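Local coordinates for polar amino acid ABC uptake transporter substrate binding protein (Streptococcus thermophilus LMG 18311, PDB 3HV1), which probably captures polar amino acids outside the cell membrane and delivers them to an ABC uptake transporter, as family 3 solute-binding proteins do, at residues K21-G26 and I60-Q65; T80-W85 and G214-D219. All blocks are in the same frame, centred on the assembly; numbering follows the deposited sequence.

Interaction 1 of 2, residues K21-G26 and I60-Q65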
loop_
_atom_site.group_PDB
_atom_site.type_symbol
_atom_site.label_atom_id
_atom_site.label_comp_id
_atom_site.label_asym_id
_atom_site.label_seq_id
_atom_site.Cartn_x
_atom_site.Cartn_y
_atom_site.Cartn_z
ATOM N N LYS A 21 -3.583 17.272 25.389
ATOM C CA LYS A 21 -3.703 18.099 24.190
ATOM C C LYS A 21 -2.317 18.441 23.666
ATOM O O LYS A 21 -2.052 19.573 23.276
ATOM C CB LYS A 21 -4.464 19.385 24.506
ATOM C CG LYS A 21 -5.905 19.165 24.936
ATOM C CD LYS A 21 -6.592 20.492 25.218
ATOM C CE LYS A 21 -8.027 20.284 25.665
ATOM N NZ LYS A 21 -8.646 21.570 26.087
ATOM N N LYS A 22 -1.441 17.444 23.653
ATOM C CA LYS A 22 -0.074 17.636 23.197
ATOM C C LYS A 22 0.549 16.354 22.682
ATOM O O LYS A 22 0.256 15.260 23.166
ATOM C CB LYS A 22 0.820 18.134 24.338
ATOM C CG LYS A 22 0.530 19.505 24.889
ATOM C CD LYS A 22 1.597 19.843 25.937
ATOM C CE LYS A 22 1.393 21.211 26.563
ATOM N NZ LYS A 22 2.475 21.510 27.552
ATOM N N ILE A 23 1.443 16.510 21.716
ATOM C CA ILE A 23 2.174 15.393 21.148
ATOM C C ILE A 23 3.475 16.010 20.666
ATOM O O ILE A 23 3.478 17.146 20.204
ATOM C CB ILE A 23 1.416 14.757 19.974
ATOM C CG1 ILE A 23 2.137 13.483 19.537
ATOM C CG2 ILE A 23 1.301 15.766 18.817
ATOM C CD1 ILE A 23 1.227 12.461 18.874
ATOM N N LYS A 24 4.579 15.281 20.794
ATOM C CA LYS A 24 5.881 15.799 20.378
ATOM C C LYS A 24 6.363 15.067 19.134
ATOM O O LYS A 24 6.336 13.841 19.072
ATOM C CB LYS A 24 6.909 15.653 21.516
ATOM C CG LYS A 24 8.295 16.210 21.179
ATOM C CD LYS A 24 9.245 16.258 22.395
ATOM C CE LYS A 24 8.896 17.396 23.344
ATOM N NZ LYS A 24 9.953 17.662 24.368
ATOM N N ILE A 25 6.800 15.831 18.141
ATOM C CA ILE A 25 7.269 15.260 16.889
ATOM C C ILE A 25 8.706 15.659 16.603
ATOM O O ILE A 25 9.070 16.836 16.683
ATOM C CB ILE A 25 6.367 15.715 15.716
ATOM C CG1 ILE A 25 4.905 15.381 16.051
ATOM C CG2 ILE A 25 6.812 15.030 14.419
ATOM C CD1 ILE A 25 3.908 15.776 14.969
ATOM N N GLY A 26 9.522 14.664 16.278
ATOM C CA GLY A 26 10.917 14.921 15.989
ATOM C C GLY A 26 11.172 15.067 14.504
ATOM O O GLY A 26 10.574 14.360 13.695
ATOM N N ILE A 60 -5.113 18.924 19.375
ATOM C CA ILE A 60 -3.830 18.565 19.964
ATOM C C ILE A 60 -2.754 19.486 19.418
ATOM O O ILE A 60 -2.598 19.609 18.202
ATOM C CB ILE A 60 -3.453 17.102 19.637
ATOM C CG1 ILE A 60 -4.427 16.150 20.343
ATOM C CG2 ILE A 60 -2.008 16.827 20.050
ATOM C CD1 ILE A 60 -4.329 14.714 19.882
ATOM N N ASP A 61 -2.042 20.147 20.327
ATOM C CA ASP A 61 -0.956 21.047 19.959
ATOM C C ASP A 61 0.284 20.196 19.709
ATOM O O ASP A 61 0.513 19.192 20.395
ATOM C CB ASP A 61 -0.675 22.046 21.086
ATOM C CG ASP A 61 -1.773 23.083 21.241
ATOM O OD1 ASP A 61 -2.079 23.775 20.251
ATOM O OD2 ASP A 61 -2.327 23.210 22.355
ATOM N N VAL A 62 1.071 20.596 18.718
ATOM C CA VAL A 62 2.276 19.870 18.363
ATOM C C VAL A 62 3.536 20.560 18.873
ATOM O O VAL A 62 3.743 21.761 18.657
ATOM C CB VAL A 62 2.392 19.706 16.830
ATOM C CG1 VAL A 62 3.627 18.866 16.479
ATOM C CG2 VAL A 62 1.129 19.048 16.287
ATOM N N GLU A 63 4.358 19.792 19.577
ATOM C CA GLU A 63 5.629 20.286 20.091
ATOM C C GLU A 63 6.671 19.785 19.101
ATOM O O GLU A 63 6.954 18.592 19.053
ATOM C CB GLU A 63 5.913 19.696 21.477
ATOM C CG GLU A 63 7.324 19.947 21.974
ATOM C CD GLU A 63 7.523 21.348 22.500
ATOM O OE1 GLU A 63 6.944 21.664 23.565
ATOM O OE2 GLU A 63 8.254 22.134 21.854
ATOM N N TRP A 64 7.226 20.688 18.303
ATOM C CA TRP A 64 8.222 20.302 17.315
ATOM C C TRP A 64 9.625 20.269 17.911
ATOM O O TRP A 64 10.121 21.267 18.419
ATOM C CB TRP A 64 8.160 21.254 16.120
ATOM C CG TRP A 64 6.942 21.002 15.252
ATOM C CD1 TRP A 64 5.765 21.701 15.244
ATOM C CD2 TRP A 64 6.791 19.951 14.290
ATOM N NE1 TRP A 64 4.889 21.148 14.325
ATOM C CE2 TRP A 64 5.496 20.074 13.730
ATOM C CE3 TRP A 64 7.622 18.915 13.850
ATOM C CZ2 TRP A 64 5.019 19.196 12.752
ATOM C CZ3 TRP A 64 7.144 18.038 12.875
ATOM C CH2 TRP A 64 5.853 18.189 12.338
ATOM N N GLN A 65 10.253 19.105 17.835
ATOM C CA GLN A 65 11.580 18.914 18.394
ATOM C C GLN A 65 12.639 18.602 17.341
ATOM O O GLN A 65 12.611 17.547 16.718
ATOM C CB GLN A 65 11.529 17.784 19.421
ATOM C CG GLN A 65 12.842 17.507 20.126
ATOM C CD GLN A 65 13.257 18.646 21.024
ATOM O OE1 GLN A 65 12.551 18.995 21.974
ATOM N NE2 GLN A 65 14.406 19.240 20.729
#

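Interaction 2 of 2, residues T80-W85 and G214-D219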
loop_
_atom_site.group_PDB
_atom_site.type_symbol
_atom_site.label_atom_id
_atom_site.label_comp_id
_atom_site.label_asym_id
_atom_site.label_seq_id
_atom_site.Cartn_x
_atom_site.Cartn_y
_atom_site.Cartn_z
ATOM N N THR A 80 11.427 10.342 23.977
ATOM C CA THR A 80 11.864 11.726 23.835
ATOM C C THR A 80 10.997 12.425 22.784
ATOM O O THR A 80 10.889 13.652 22.765
ATOM C CB THR A 80 13.341 11.801 23.402
ATOM O OG1 THR A 80 14.134 10.978 24.266
ATOM C CG2 THR A 80 13.841 13.228 23.496
ATOM N N ILE A 81 10.412 11.626 21.895
ATOM C CA ILE A 81 9.505 12.121 20.858
ATOM C C ILE A 81 8.424 11.064 20.705
ATOM O O ILE A 81 8.606 9.914 21.107
ATOM C CB ILE A 81 10.193 12.333 19.485
ATOM C CG1 ILE A 81 10.746 11.005 18.955
ATOM C CG2 ILE A 81 11.247 13.420 19.597
ATOM C CD1 ILE A 81 11.516 11.137 17.636
ATOM N N ASP A 82 7.298 11.459 20.125
ATOM C CA ASP A 82 6.182 10.549 19.946
ATOM C C ASP A 82 6.006 10.110 18.487
ATOM O O ASP A 82 5.357 9.107 18.206
ATOM C CB ASP A 82 4.896 11.218 20.445
ATOM C CG ASP A 82 4.994 11.652 21.906
ATOM O OD1 ASP A 82 5.454 10.831 22.734
ATOM O OD2 ASP A 82 4.600 12.799 22.218
ATOM N N LEU A 83 6.595 10.868 17.572
ATOM C CA LEU A 83 6.489 10.577 16.151
ATOM C C LEU A 83 7.702 11.075 15.400
ATOM O O LEU A 83 8.292 12.081 15.767
ATOM C CB LEU A 83 5.268 11.277 15.550
ATOM C CG LEU A 83 3.860 10.953 16.038
ATOM C CD1 LEU A 83 2.878 11.940 15.411
ATOM C CD2 LEU A 83 3.511 9.533 15.670
ATOM N N ILE A 84 8.060 10.347 14.349
ATOM C CA ILE A 84 9.154 10.714 13.468
ATOM C C ILE A 84 8.392 11.147 12.207
ATOM O O ILE A 84 7.813 10.312 11.512
ATOM C CB ILE A 84 10.040 9.501 13.131
ATOM C CG1 ILE A 84 10.695 8.958 14.404
ATOM C CG2 ILE A 84 11.109 9.897 12.129
ATOM C CD1 ILE A 84 11.596 7.759 14.148
ATOM N N TRP A 85 8.384 12.443 11.931
ATOM C CA TRP A 85 7.647 12.978 10.793
ATOM C C TRP A 85 8.508 14.062 10.151
ATOM O O TRP A 85 8.539 15.196 10.622
ATOM C CB TRP A 85 6.328 13.570 11.301
ATOM C CG TRP A 85 5.302 13.834 10.230
ATOM C CD1 TRP A 85 5.542 14.153 8.919
ATOM C CD2 TRP A 85 3.878 13.828 10.386
ATOM N NE1 TRP A 85 4.356 14.346 8.252
ATOM C CE2 TRP A 85 3.318 14.152 9.125
ATOM C CE3 TRP A 85 3.017 13.578 11.468
ATOM C CZ2 TRP A 85 1.938 14.231 8.916
ATOM C CZ3 TRP A 85 1.642 13.659 11.259
ATOM C CH2 TRP A 85 1.117 13.984 9.986
ATOM N N GLY A 214 6.218 7.679 11.357
ATOM C CA GLY A 214 6.549 6.577 12.241
ATOM C C GLY A 214 6.209 6.878 13.694
ATOM O O GLY A 214 6.380 8.002 14.148
ATOM N N ALA A 215 5.713 5.874 14.411
ATOM C CA ALA A 215 5.356 6.020 15.823
ATOM C C ALA A 215 5.702 4.725 16.537
ATOM O O ALA A 215 5.966 3.707 15.894
ATOM C CB ALA A 215 3.865 6.294 15.968
ATOM N N ARG A 216 5.710 4.756 17.864
ATOM C CA ARG A 216 6.005 3.540 18.612
ATOM C C ARG A 216 4.968 2.490 18.208
ATOM O O ARG A 216 3.805 2.817 17.969
ATOM C CB ARG A 216 5.962 3.816 20.119
ATOM C CG ARG A 216 7.229 4.512 20.638
ATOM C CD ARG A 216 7.148 4.794 22.130
ATOM N NE ARG A 216 6.140 5.798 22.447
ATOM C CZ ARG A 216 6.329 7.112 22.361
ATOM N NH1 ARG A 216 7.499 7.600 21.969
ATOM N NH2 ARG A 216 5.342 7.939 22.665
ATOM N N LYS A 217 5.389 1.232 18.115
ATOM C CA LYS A 217 4.480 0.162 17.713
ATOM C C LYS A 217 3.242 0.035 18.593
ATOM O O LYS A 217 2.185 -0.396 18.126
ATOM C CB LYS A 217 5.225 -1.176 17.684
ATOM C CG LYS A 217 6.325 -1.240 16.652
ATOM C CD LYS A 217 6.936 -2.628 16.592
ATOM C CE LYS A 217 7.710 -2.816 15.314
ATOM N NZ LYS A 217 6.807 -2.707 14.131
ATOM N N VAL A 218 3.374 0.405 19.867
ATOM C CA VAL A 218 2.260 0.329 20.812
ATOM C C VAL A 218 1.179 1.382 20.558
ATOM O O VAL A 218 0.028 1.200 20.946
ATOM C CB VAL A 218 2.751 0.491 22.270
ATOM C CG1 VAL A 218 3.589 -0.711 22.673
ATOM C CG2 VAL A 218 3.568 1.783 22.409
ATOM N N ASP A 219 1.551 2.480 19.907
ATOM C CA ASP A 219 0.604 3.558 19.619
ATOM C C ASP A 219 -0.280 3.287 18.403
ATOM O O ASP A 219 -0.376 4.112 17.489
ATOM C CB ASP A 219 1.345 4.882 19.417
ATOM C CG ASP A 219 1.450 5.691 20.692
ATOM O OD1 ASP A 219 0.479 5.684 21.472
ATOM O OD2 ASP A 219 2.488 6.355 20.903
HETATM O O HOH W 1 4.650 6.834 19.551
#

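Interaction 1 of 2, residues K21-G26 and I60-Q65
Strands 22-26 and 61-65 pair in parallel, Ile23 beside Val62 and Ile25 beside Trp64, in the lobe that holds the N-terminus. Five backbone hydrogen bonds zip them together, each strand donating in turn, from Asp61 N to Lys21 O at the start to Gln65 N to Ile25 O (2.8 Å) at the far end. The first differs from the rest: Asp61 N sits above the Lys21 carbonyl plane, where the chain has just left helix 14-20 through a Schellman motif with Lys21 as its positive-phi residue. The connection between the strands runs through the small antiparallel sheet of strands 30-31, 35-37 and 43-44 and then helix 46-56, a beta-alpha-beta crossover whose helix covers the face bearing Val62 and Trp64. On this face Ile25 does most of the touching. Its chi1 (-54°) sends the CG1 branch toward Val62, with Ile25 CD1 3.5 Å from Val62 CG1, a tight fit, and Ile25 CG2 3.4 Å from Trp64 CZ3. Ile25 CB adds a CH-pi contact over the six-membered ring, while Trp64 NE1 is hydrogen-bonded to Asn52 OD1. On the opposite face of the sheet, Lys24 and Glu63 run side by side, with Lys24 CE 3.3 Å from Glu63 CG; Lys24 NZ stays 5.1 Å from Glu63 OE1.

Interaction 2 of 2, residues T80-W85 and G214-D219
Arg216 NH1 is gripped by two backbone acceptors, giving a bent 2.7 Å hydrogen bond (144°) to Ile81 O and another to Leu76 O in helix 72-78. Arg216 NH2 makes a nearly straight salt bridge of 2.9 Å to Asp82 OD1. Ile81 O and Asp82 OD1 lie close to the guanidinium plane, but the Asp82 carboxylate is turned 82° from it and offers the anti side of OD1. A bend at chi3 (-68°) turns the guanidinium toward these two oxygens. This polar cluster continues a short antiparallel pairing in which strand 209-215 runs back beside strand 83-84, adding a reversed strand to the lobe's sheet, as expected of the periplasmic-binding-protein fold. Ile84 and Gly214 form its hydrogen-bonded pair, Ile84 N reaching Gly214 O at 2.9 Å and Gly214 N returning to Ile84 O. Beyond Gly214, Leu83 CD2 presses on Ala215 CB at 3.3 Å, closer than ordinary carbon contact, and helix 220-236 covers both side chains. One water lies over the guanidinium face, accepting from Arg216 N and donating to Asp82 O (2.7 Å) and Asp219 OD2 (2.6 Å).

Interactions 1 and 2 show how one sheet is built from differently bonded neighbours. They share the sheet through strands 22-27 and 83-84, with centres about 11 Å apart: Lys24 O probably accepts from Asp82 N, and Gly26 N probably donates to Leu83 O. Interaction 1 is a regular parallel ladder near the lobe's surface, with charged side chains on one face and apolar ones under a helix on the other. The residues that meet in interaction 2 are all buried; it has a single sound strand pair, and beside it a salt bridge and a water link the segments. Asp82 serves both contacts: its OD2 accepts a hydrogen bond from Lys24 N while its other oxygen meets the arginine.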